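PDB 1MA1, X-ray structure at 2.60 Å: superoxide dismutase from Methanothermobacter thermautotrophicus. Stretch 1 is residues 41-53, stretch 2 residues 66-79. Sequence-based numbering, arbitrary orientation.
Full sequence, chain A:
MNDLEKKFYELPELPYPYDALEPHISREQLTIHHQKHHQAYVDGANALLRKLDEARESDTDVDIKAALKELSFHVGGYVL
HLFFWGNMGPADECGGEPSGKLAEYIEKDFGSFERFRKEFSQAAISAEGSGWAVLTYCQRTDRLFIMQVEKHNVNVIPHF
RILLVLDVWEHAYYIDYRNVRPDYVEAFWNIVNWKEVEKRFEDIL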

ATOM      1  N   TYR A  41     -19.401   3.142  -4.446  1.00 16.38           N
ATOM      2  CA  TYR A  41     -18.314   4.018  -4.882  1.00 16.79           C
ATOM      3  C   TYR A  41     -18.820   5.360  -5.403  1.00 16.90           C
ATOM      4  O   TYR A  41     -18.220   6.389  -5.115  1.00 16.89           O
ATOM      5  CB  TYR A  41     -17.431   3.328  -5.939  1.00 13.52           C
ATOM      6  CG  TYR A  41     -16.898   2.012  -5.441  1.00 16.72           C
ATOM      7  CD1 TYR A  41     -16.301   1.918  -4.185  1.00 16.64           C
ATOM      8  CD2 TYR A  41     -17.105   0.834  -6.155  1.00 17.04           C
ATOM      9  CE1 TYR A  41     -15.945   0.693  -3.654  1.00 17.70           C
ATOM     10  CE2 TYR A  41     -16.754  -0.402  -5.619  1.00 17.61           C
ATOM     11  CZ  TYR A  41     -16.181  -0.464  -4.367  1.00 17.73           C
ATOM     12  OH  TYR A  41     -15.892  -1.675  -3.786  1.00 18.61           O
ATOM     13  N   VAL A  42     -19.922   5.348  -6.149  1.00 15.62           N
ATOM     14  CA  VAL A  42     -20.639   6.572  -6.453  1.00 14.89           C
ATOM     15  C   VAL A  42     -20.908   7.393  -5.205  1.00 17.49           C
ATOM     16  O   VAL A  42     -20.551   8.572  -5.156  1.00 17.33           O
ATOM     17  CB  VAL A  42     -21.979   6.287  -7.103  1.00 15.55           C
ATOM     18  CG1 VAL A  42     -22.781   7.591  -7.224  1.00  3.60           C
ATOM     19  CG2 VAL A  42     -21.749   5.589  -8.446  1.00 12.23           C
ATOM     20  N   ASP A  43     -21.524   6.784  -4.195  1.00 16.58           N
ATOM     21  CA  ASP A  43     -21.873   7.527  -2.994  1.00 18.56           C
ATOM     22  C   ASP A  43     -20.639   7.949  -2.213  1.00 20.93           C
ATOM     23  O   ASP A  43     -20.591   9.056  -1.662  1.00 21.79           O
ATOM     24  CB  ASP A  43     -22.778   6.704  -2.088  1.00 17.77           C
ATOM     25  CG  ASP A  43     -23.999   6.212  -2.799  1.00 19.68           C
ATOM     26  OD1 ASP A  43     -24.543   6.943  -3.670  1.00 21.29           O
ATOM     27  OD2 ASP A  43     -24.410   5.089  -2.474  1.00 21.06           O
ATOM     28  N   GLY A  44     -19.640   7.065  -2.169  1.00 21.29           N
ATOM     29  CA  GLY A  44     -18.389   7.388  -1.499  1.00 20.20           C
ATOM     30  C   GLY A  44     -17.783   8.646  -2.084  1.00 19.99           C
ATOM     31  O   GLY A  44     -17.493   9.611  -1.370  1.00 18.59           O
ATOM     32  N   ALA A  45     -17.612   8.633  -3.400  1.00 19.38           N
ATOM     33  CA  ALA A  45     -16.983   9.727  -4.103  1.00 17.66           C
ATOM     34  C   ALA A  45     -17.797  11.006  -3.929  1.00 19.36           C
ATOM     35  O   ALA A  45     -17.229  12.085  -3.741  1.00 19.12           O
ATOM     36  CB  ALA A  45     -16.842   9.377  -5.583  1.00 17.38           C
ATOM     37  N   ASN A  46     -19.126  10.898  -3.988  1.00 18.80           N
ATOM     38  CA  ASN A  46     -19.959  12.091  -3.871  1.00 18.99           C
ATOM     39  C   ASN A  46     -19.921  12.691  -2.458  1.00 19.11           C
ATOM     40  O   ASN A  46     -19.850  13.910  -2.293  1.00 20.38           O
ATOM     41  CB  ASN A  46     -21.407  11.789  -4.260  1.00 18.65           C
ATOM     42  CG  ASN A  46     -21.606  11.687  -5.772  1.00 21.32           C
ATOM     43  OD1 ASN A  46     -20.896  12.325  -6.565  1.00 21.14           O
ATOM     44  ND2 ASN A  46     -22.596  10.904  -6.177  1.00 16.79           N
ATOM     45  N   ALA A  47     -19.967  11.840  -1.438  1.00 17.95           N
ATOM     46  CA  ALA A  47     -19.943  12.333  -0.071  1.00 17.43           C
ATOM     47  C   ALA A  47     -18.700  13.153   0.104  1.00 18.90           C
ATOM     48  O   ALA A  47     -18.706  14.179   0.773  1.00 21.75           O
ATOM     49  CB  ALA A  47     -19.934  11.197   0.910  1.00 16.77           C
ATOM     50  N   LEU A  48     -17.623  12.695  -0.511  1.00 20.74           N
ATOM     51  CA  LEU A  48     -16.318  13.291  -0.303  1.00 20.41           C
ATOM     52  C   LEU A  48     -16.237  14.603  -1.063  1.00 21.70           C
ATOM     53  O   LEU A  48     -15.700  15.593  -0.566  1.00 22.52           O
ATOM     54  CB  LEU A  48     -15.243  12.328  -0.780  1.00 19.71           C
ATOM     55  CG  LEU A  48     -13.808  12.742  -0.536  1.00 21.52           C
ATOM     56  CD1 LEU A  48     -13.578  13.024   0.934  1.00 20.77           C
ATOM     57  CD2 LEU A  48     -12.926  11.623  -0.999  1.00 24.47           C
ATOM     58  N   LEU A  49     -16.782  14.615  -2.275  1.00 21.69           N
ATOM     59  CA  LEU A  49     -16.832  15.840  -3.039  1.00 22.40           C
ATOM     60  C   LEU A  49     -17.568  16.909  -2.253  1.00 24.53           C
ATOM     61  O   LEU A  49     -17.112  18.041  -2.165  1.00 27.16           O
ATOM     62  CB  LEU A  49     -17.516  15.621  -4.388  1.00 20.95           C
ATOM     63  CG  LEU A  49     -16.733  14.792  -5.416  1.00 18.86           C
ATOM     64  CD1 LEU A  49     -17.524  14.670  -6.703  1.00 18.38           C
ATOM     65  CD2 LEU A  49     -15.410  15.456  -5.690  1.00 16.70           C
ATOM     66  N   ARG A  50     -18.698  16.559  -1.657  1.00 25.60           N
ATOM     67  CA  ARG A  50     -19.449  17.538  -0.890  1.00 27.58           C
ATOM     68  C   ARG A  50     -18.659  18.027   0.328  1.00 29.05           C
ATOM     69  O   ARG A  50     -18.660  19.222   0.658  1.00 31.91           O
ATOM     70  CB  ARG A  50     -20.783  16.949  -0.443  1.00 26.75           C
ATOM     71  CG  ARG A  50     -21.805  16.837  -1.556  1.00 28.94           C
ATOM     72  CD  ARG A  50     -23.179  16.490  -0.995  1.00 33.08           C
ATOM     73  NE  ARG A  50     -23.171  15.197  -0.308  1.00 34.64           N
ATOM     74  CZ  ARG A  50     -23.340  14.030  -0.923  1.00 34.56           C
ATOM     75  NH1 ARG A  50     -23.549  14.004  -2.245  1.00 32.86           N
ATOM     76  NH2 ARG A  50     -23.266  12.900  -0.223  1.00 31.20           N
ATOM     77  N   LYS A  51     -17.981  17.100   0.991  1.00 28.07           N
ATOM     78  CA  LYS A  51     -17.128  17.442   2.112  1.00 28.15           C
ATOM     79  C   LYS A  51     -16.083  18.501   1.719  1.00 28.52           C
ATOM     80  O   LYS A  51     -15.902  19.494   2.425  1.00 27.74           O
ATOM     81  CB  LYS A  51     -16.445  16.180   2.616  1.00 27.54           C
ATOM     82  CG  LYS A  51     -15.525  16.384   3.793  1.00 32.11           C
ATOM     83  CD  LYS A  51     -14.722  15.103   4.069  1.00 35.47           C
ATOM     84  CE  LYS A  51     -13.803  15.229   5.290  1.00 39.05           C
ATOM     85  NZ  LYS A  51     -14.546  15.382   6.592  1.00 40.77           N
ATOM     86  N   LEU A  52     -15.408  18.289   0.592  1.00 26.98           N
ATOM     87  CA  LEU A  52     -14.389  19.213   0.143  1.00 26.67           C
ATOM     88  C   LEU A  52     -14.995  20.537  -0.306  1.00 28.50           C
ATOM     89  O   LEU A  52     -14.406  21.591  -0.086  1.00 27.93           O
ATOM     90  CB  LEU A  52     -13.565  18.611  -1.001  1.00 23.21           C
ATOM     91  CG  LEU A  52     -12.628  17.435  -0.672  1.00 23.84           C
ATOM     92  CD1 LEU A  52     -11.886  17.065  -1.927  1.00 19.98           C
ATOM     93  CD2 LEU A  52     -11.639  17.770   0.428  1.00 19.48           C
ATOM     94  N   ASP A  53     -16.169  20.482  -0.935  1.00 31.04           N
ATOM     95  CA  ASP A  53     -16.890  21.694  -1.323  1.00 33.28           C
ATOM     96  C   ASP A  53     -17.250  22.532  -0.115  1.00 34.00           C
ATOM     97  O   ASP A  53     -17.038  23.743  -0.099  1.00 33.64           O
ATOM     98  CB  ASP A  53     -18.177  21.355  -2.071  1.00 34.57           C
ATOM     99  CG  ASP A  53     -17.927  20.911  -3.498  1.00 38.13           C
ATOM    100  OD1 ASP A  53     -16.953  21.421  -4.125  1.00 40.14           O
ATOM    101  OD2 ASP A  53     -18.727  20.070  -3.991  1.00 37.82           O
ATOM    102  N   ALA A  66      -6.053  12.336   4.182  1.00 21.06           N
ATOM    103  CA  ALA A  66      -7.119  11.357   4.316  1.00 19.78           C
ATOM    104  C   ALA A  66      -8.121  11.492   3.167  1.00 19.87           C
ATOM    105  O   ALA A  66      -8.531  10.490   2.559  1.00 23.08           O
ATOM    106  CB  ALA A  66      -7.819  11.532   5.643  1.00 18.12           C
ATOM    107  N   ALA A  67      -8.514  12.723   2.877  1.00 16.92           N
ATOM    108  CA  ALA A  67      -9.520  12.984   1.855  1.00 17.58           C
ATOM    109  C   ALA A  67      -9.091  12.437   0.484  1.00 17.94           C
ATOM    110  O   ALA A  67      -9.859  11.740  -0.188  1.00 16.96           O
ATOM    111  CB  ALA A  67      -9.787  14.475   1.744  1.00 11.72           C
ATOM    112  N   LEU A  68      -7.869  12.762   0.071  1.00 16.56           N
ATOM    113  CA  LEU A  68      -7.425  12.395  -1.263  1.00 15.39           C
ATOM    114  C   LEU A  68      -7.160  10.892  -1.370  1.00 16.32           C
ATOM    115  O   LEU A  68      -7.364  10.296  -2.424  1.00 17.12           O
ATOM    116  CB  LEU A  68      -6.173  13.184  -1.634  1.00 11.12           C
ATOM    117  CG  LEU A  68      -6.344  14.695  -1.592  1.00 10.50           C
ATOM    118  CD1 LEU A  68      -5.126  15.355  -2.173  1.00 15.76           C
ATOM    119  CD2 LEU A  68      -7.535  15.112  -2.404  1.00 12.85           C
ATOM    120  N   LYS A  69      -6.715  10.271  -0.279  1.00 16.99           N
ATOM    121  CA  LYS A  69      -6.566   8.817  -0.280  1.00 18.40           C
ATOM    122  C   LYS A  69      -7.910   8.153  -0.498  1.00 17.93           C
ATOM    123  O   LYS A  69      -8.041   7.252  -1.321  1.00 18.49           O
ATOM    124  CB  LYS A  69      -5.962   8.305   1.025  1.00 16.51           C
ATOM    125  CG  LYS A  69      -4.481   8.597   1.175  1.00 21.12           C
ATOM    126  CD  LYS A  69      -3.913   7.962   2.429  1.00 18.35           C
ATOM    127  CE  LYS A  69      -2.400   8.092   2.456  1.00 22.09           C
ATOM    128  NZ  LYS A  69      -1.745   7.237   3.501  1.00 23.70           N
ATOM    129  N   GLU A  70      -8.909   8.612   0.237  1.00 17.32           N
ATOM    130  CA  GLU A  70     -10.250   8.078   0.093  1.00 18.44           C
ATOM    131  C   GLU A  70     -10.820   8.382  -1.295  1.00 17.54           C
ATOM    132  O   GLU A  70     -11.473   7.534  -1.906  1.00 18.39           O
ATOM    133  CB  GLU A  70     -11.169   8.670   1.157  1.00 18.94           C
ATOM    134  CG  GLU A  70     -12.478   7.963   1.232  1.00 21.55           C
ATOM    135  CD  GLU A  70     -13.297   8.427   2.391  1.00 24.36           C
ATOM    136  OE1 GLU A  70     -14.299   9.143   2.146  1.00 26.70           O
ATOM    137  OE2 GLU A  70     -12.924   8.086   3.536  1.00 22.20           O
ATOM    138  N   LEU A  71     -10.579   9.588  -1.786  1.00 14.58           N
ATOM    139  CA  LEU A  71     -11.120   9.999  -3.062  1.00 14.44           C
ATOM    140  C   LEU A  71     -10.578   9.091  -4.150  1.00 14.99           C
ATOM    141  O   LEU A  71     -11.311   8.668  -5.051  1.00 15.30           O
ATOM    142  CB  LEU A  71     -10.738  11.444  -3.383  1.00 15.80           C
ATOM    143  CG  LEU A  71     -11.347  11.983  -4.684  1.00 17.12           C
ATOM    144  CD1 LEU A  71     -12.862  12.115  -4.544  1.00 12.36           C
ATOM    145  CD2 LEU A  71     -10.708  13.331  -5.037  1.00 14.97           C
ATOM    146  N   SER A  72      -9.292   8.781  -4.072  1.00 13.31           N
ATOM    147  CA  SER A  72      -8.686   7.981  -5.127  1.00 12.18           C
ATOM    148  C   SER A  72      -9.288   6.572  -5.094  1.00 12.61           C
ATOM    149  O   SER A  72      -9.435   5.919  -6.135  1.00 12.15           O
ATOM    150  CB  SER A  72      -7.157   7.920  -4.953  1.00  8.46           C
ATOM    151  OG  SER A  72      -6.799   7.215  -3.777  1.00  5.87           O
ATOM    152  N   PHE A  73      -9.636   6.114  -3.892  1.00 11.51           N
ATOM    153  CA  PHE A  73     -10.238   4.800  -3.706  1.00 11.58           C
ATOM    154  C   PHE A  73     -11.596   4.718  -4.406  1.00 12.15           C
ATOM    155  O   PHE A  73     -11.832   3.817  -5.200  1.00 13.29           O
ATOM    156  CB  PHE A  73     -10.406   4.517  -2.216  1.00 12.18           C
ATOM    157  CG  PHE A  73     -11.146   3.244  -1.920  1.00 12.64           C
ATOM    158  CD1 PHE A  73     -10.558   2.019  -2.172  1.00 10.50           C
ATOM    159  CD2 PHE A  73     -12.451   3.275  -1.421  1.00 13.23           C
ATOM    160  CE1 PHE A  73     -11.247   0.842  -1.943  1.00 11.25           C
ATOM    161  CE2 PHE A  73     -13.153   2.091  -1.184  1.00 12.21           C
ATOM    162  CZ  PHE A  73     -12.544   0.873  -1.450  1.00 12.85           C
ATOM    163  N   HIS A  74     -12.484   5.660  -4.113  1.00 12.15           N
ATOM    164  CA  HIS A  74     -13.850   5.602  -4.604  1.00 11.78           C
ATOM    165  C   HIS A  74     -13.976   5.951  -6.057  1.00 11.21           C
ATOM    166  O   HIS A  74     -14.774   5.357  -6.771  1.00 13.19           O
ATOM    167  CB  HIS A  74     -14.759   6.527  -3.796  1.00 11.20           C
ATOM    168  CG  HIS A  74     -15.199   5.933  -2.505  1.00 12.66           C
ATOM    169  ND1 HIS A  74     -15.041   6.577  -1.300  1.00 12.36           N
ATOM    170  CD2 HIS A  74     -15.744   4.725  -2.226  1.00 10.57           C
ATOM    171  CE1 HIS A  74     -15.465   5.791  -0.328  1.00 13.38           C
ATOM    172  NE2 HIS A  74     -15.896   4.663  -0.865  1.00 12.29           N
ATOM    173  N   VAL A  75     -13.209   6.934  -6.500  1.00 11.52           N
ATOM    174  CA  VAL A  75     -13.283   7.342  -7.898  1.00 11.87           C
ATOM    175  C   VAL A  75     -12.653   6.254  -8.774  1.00 12.61           C
ATOM    176  O   VAL A  75     -13.156   5.940  -9.868  1.00  9.61           O
ATOM    177  CB  VAL A  75     -12.576   8.693  -8.125  1.00 10.75           C
ATOM    178  CG1 VAL A  75     -12.507   9.000  -9.601  1.00 11.15           C
ATOM    179  CG2 VAL A  75     -13.331   9.804  -7.387  1.00  9.10           C
ATOM    180  N   GLY A  76     -11.575   5.660  -8.258  1.00 12.65           N
ATOM    181  CA  GLY A  76     -11.030   4.456  -8.852  1.00 13.60           C
ATOM    182  C   GLY A  76     -12.026   3.316  -8.944  1.00 14.23           C
ATOM    183  O   GLY A  76     -12.181   2.699 -10.007  1.00 15.78           O
ATOM    184  N   GLY A  77     -12.699   3.039  -7.832  1.00 12.57           N
ATOM    185  CA  GLY A  77     -13.845   2.157  -7.860  1.00 13.60           C
ATOM    186  C   GLY A  77     -14.851   2.505  -8.940  1.00 15.29           C
ATOM    187  O   GLY A  77     -15.225   1.647  -9.743  1.00 16.64           O
ATOM    188  N   TYR A  78     -15.292   3.758  -8.967  1.00 14.91           N
ATOM    189  CA  TYR A  78     -16.257   4.190  -9.962  1.00 16.28           C
ATOM    190  C   TYR A  78     -15.755   3.978 -11.394  1.00 17.68           C
ATOM    191  O   TYR A  78     -16.474   3.429 -12.232  1.00 17.88           O
ATOM    192  CB  TYR A  78     -16.583   5.664  -9.780  1.00 18.43           C
ATOM    193  CG  TYR A  78     -17.428   6.224 -10.902  1.00 18.54           C
ATOM    194  CD1 TYR A  78     -18.811   6.102 -10.882  1.00 18.42           C
ATOM    195  CD2 TYR A  78     -16.833   6.846 -12.000  1.00 19.80           C
ATOM    196  CE1 TYR A  78     -19.584   6.586 -11.918  1.00 21.51           C
ATOM    197  CE2 TYR A  78     -17.595   7.328 -13.040  1.00 20.60           C
ATOM    198  CZ  TYR A  78     -18.968   7.196 -12.997  1.00 21.93           C
ATOM    199  OH  TYR A  78     -19.716   7.669 -14.048  1.00 27.87           O
ATOM    200  N   VAL A  79     -14.537   4.445 -11.668  1.00 17.91           N
ATOM    201  CA  VAL A  79     -13.979   4.398 -13.017  1.00 18.56           C
ATOM    202  C   VAL A  79     -13.761   2.969 -13.510  1.00 17.04           C
ATOM    203  O   VAL A  79     -14.135   2.647 -14.627  1.00 17.89           O
ATOM    204  CB  VAL A  79     -12.621   5.144 -13.106  1.00 20.07           C
ATOM    205  CG1 VAL A  79     -12.035   4.966 -14.481  1.00 20.32           C
ATOM    206  CG2 VAL A  79     -12.805   6.620 -12.832  1.00 21.47           C
TER

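Helices that pack closely often do so where a residue of one of them lacks a side chain, so that a bulky group on its partner can settle against bare backbone. The pair of helices in this superoxide dismutase applies the principle twice, once in each direction. Residues 41-53 and 66-79 run roughly antiparallel, with 142° between their N-to-C directions, and their axes approach to 8.0 Å. No hydrogen bond joins them: the backbone amides and carbonyls are largely engaged within each helix, and the 683 Å² of surface buried between the two is held by shape and apolar contact.

The backbones come nearest where Tyr-41 CA lies 4.7 Å from His-74 CA, and here bumps and hollows are exchanged. The ring of Tyr-41 lies in the hollow left by Gly-77, whose CA sits over one face of the ring, 4.2 Å from its centroid, in a CH-pi contact. A CB on Gly-77 would point toward the first helix and come within 2.6 Å of Tyr-41 CG, a clash. The reciprocal fit is tighter. Gly-44 CA lies almost on the normal of the His-74 ring, 3.5 Å from its centroid, and a CB on Gly-44 would stand 2.3 Å from His-74 NE2. Each aromatic ring therefore occupies room that a glycine of the other helix leaves open, and the polarized CH groups of the two glycines face the pi clouds.

Between these two fits the rings themselves touch rim to rim, Tyr-41 CD1 lying 3.5 Å from His-74 CD2. Tyr-41 also directs its edge toward the face of Phe-73 in an offset edge-to-face pair, with planes at 86° and CE1 of Tyr-41 4.0 Å from CE2 of Phe-73. Val-42, although its CA-to-CB bond points away, still reaches the edge of the Tyr-78 ring through CG2, 3.9 Å from Tyr-78 CD1.

Further along, leucines take over as the bumps. Ala-45 packs by backbone and side chain alike, its N lying 3.6 Å from His-74 CB and its CB 4.0 Å from Val-75 CG2. Leu-48 is the main bump here: its CD2 presses against the second helix, 3.2 Å from both Leu-71 CA and Ala-67 O, contacts of van der Waals type that are tight for a methyl group, the one to carbon especially so. The small side chain of Ala-67 accepts two leucines, its CB lying 4.1 Å from Leu-48 CD1 and 4.0 Å from Leu-52 CD2.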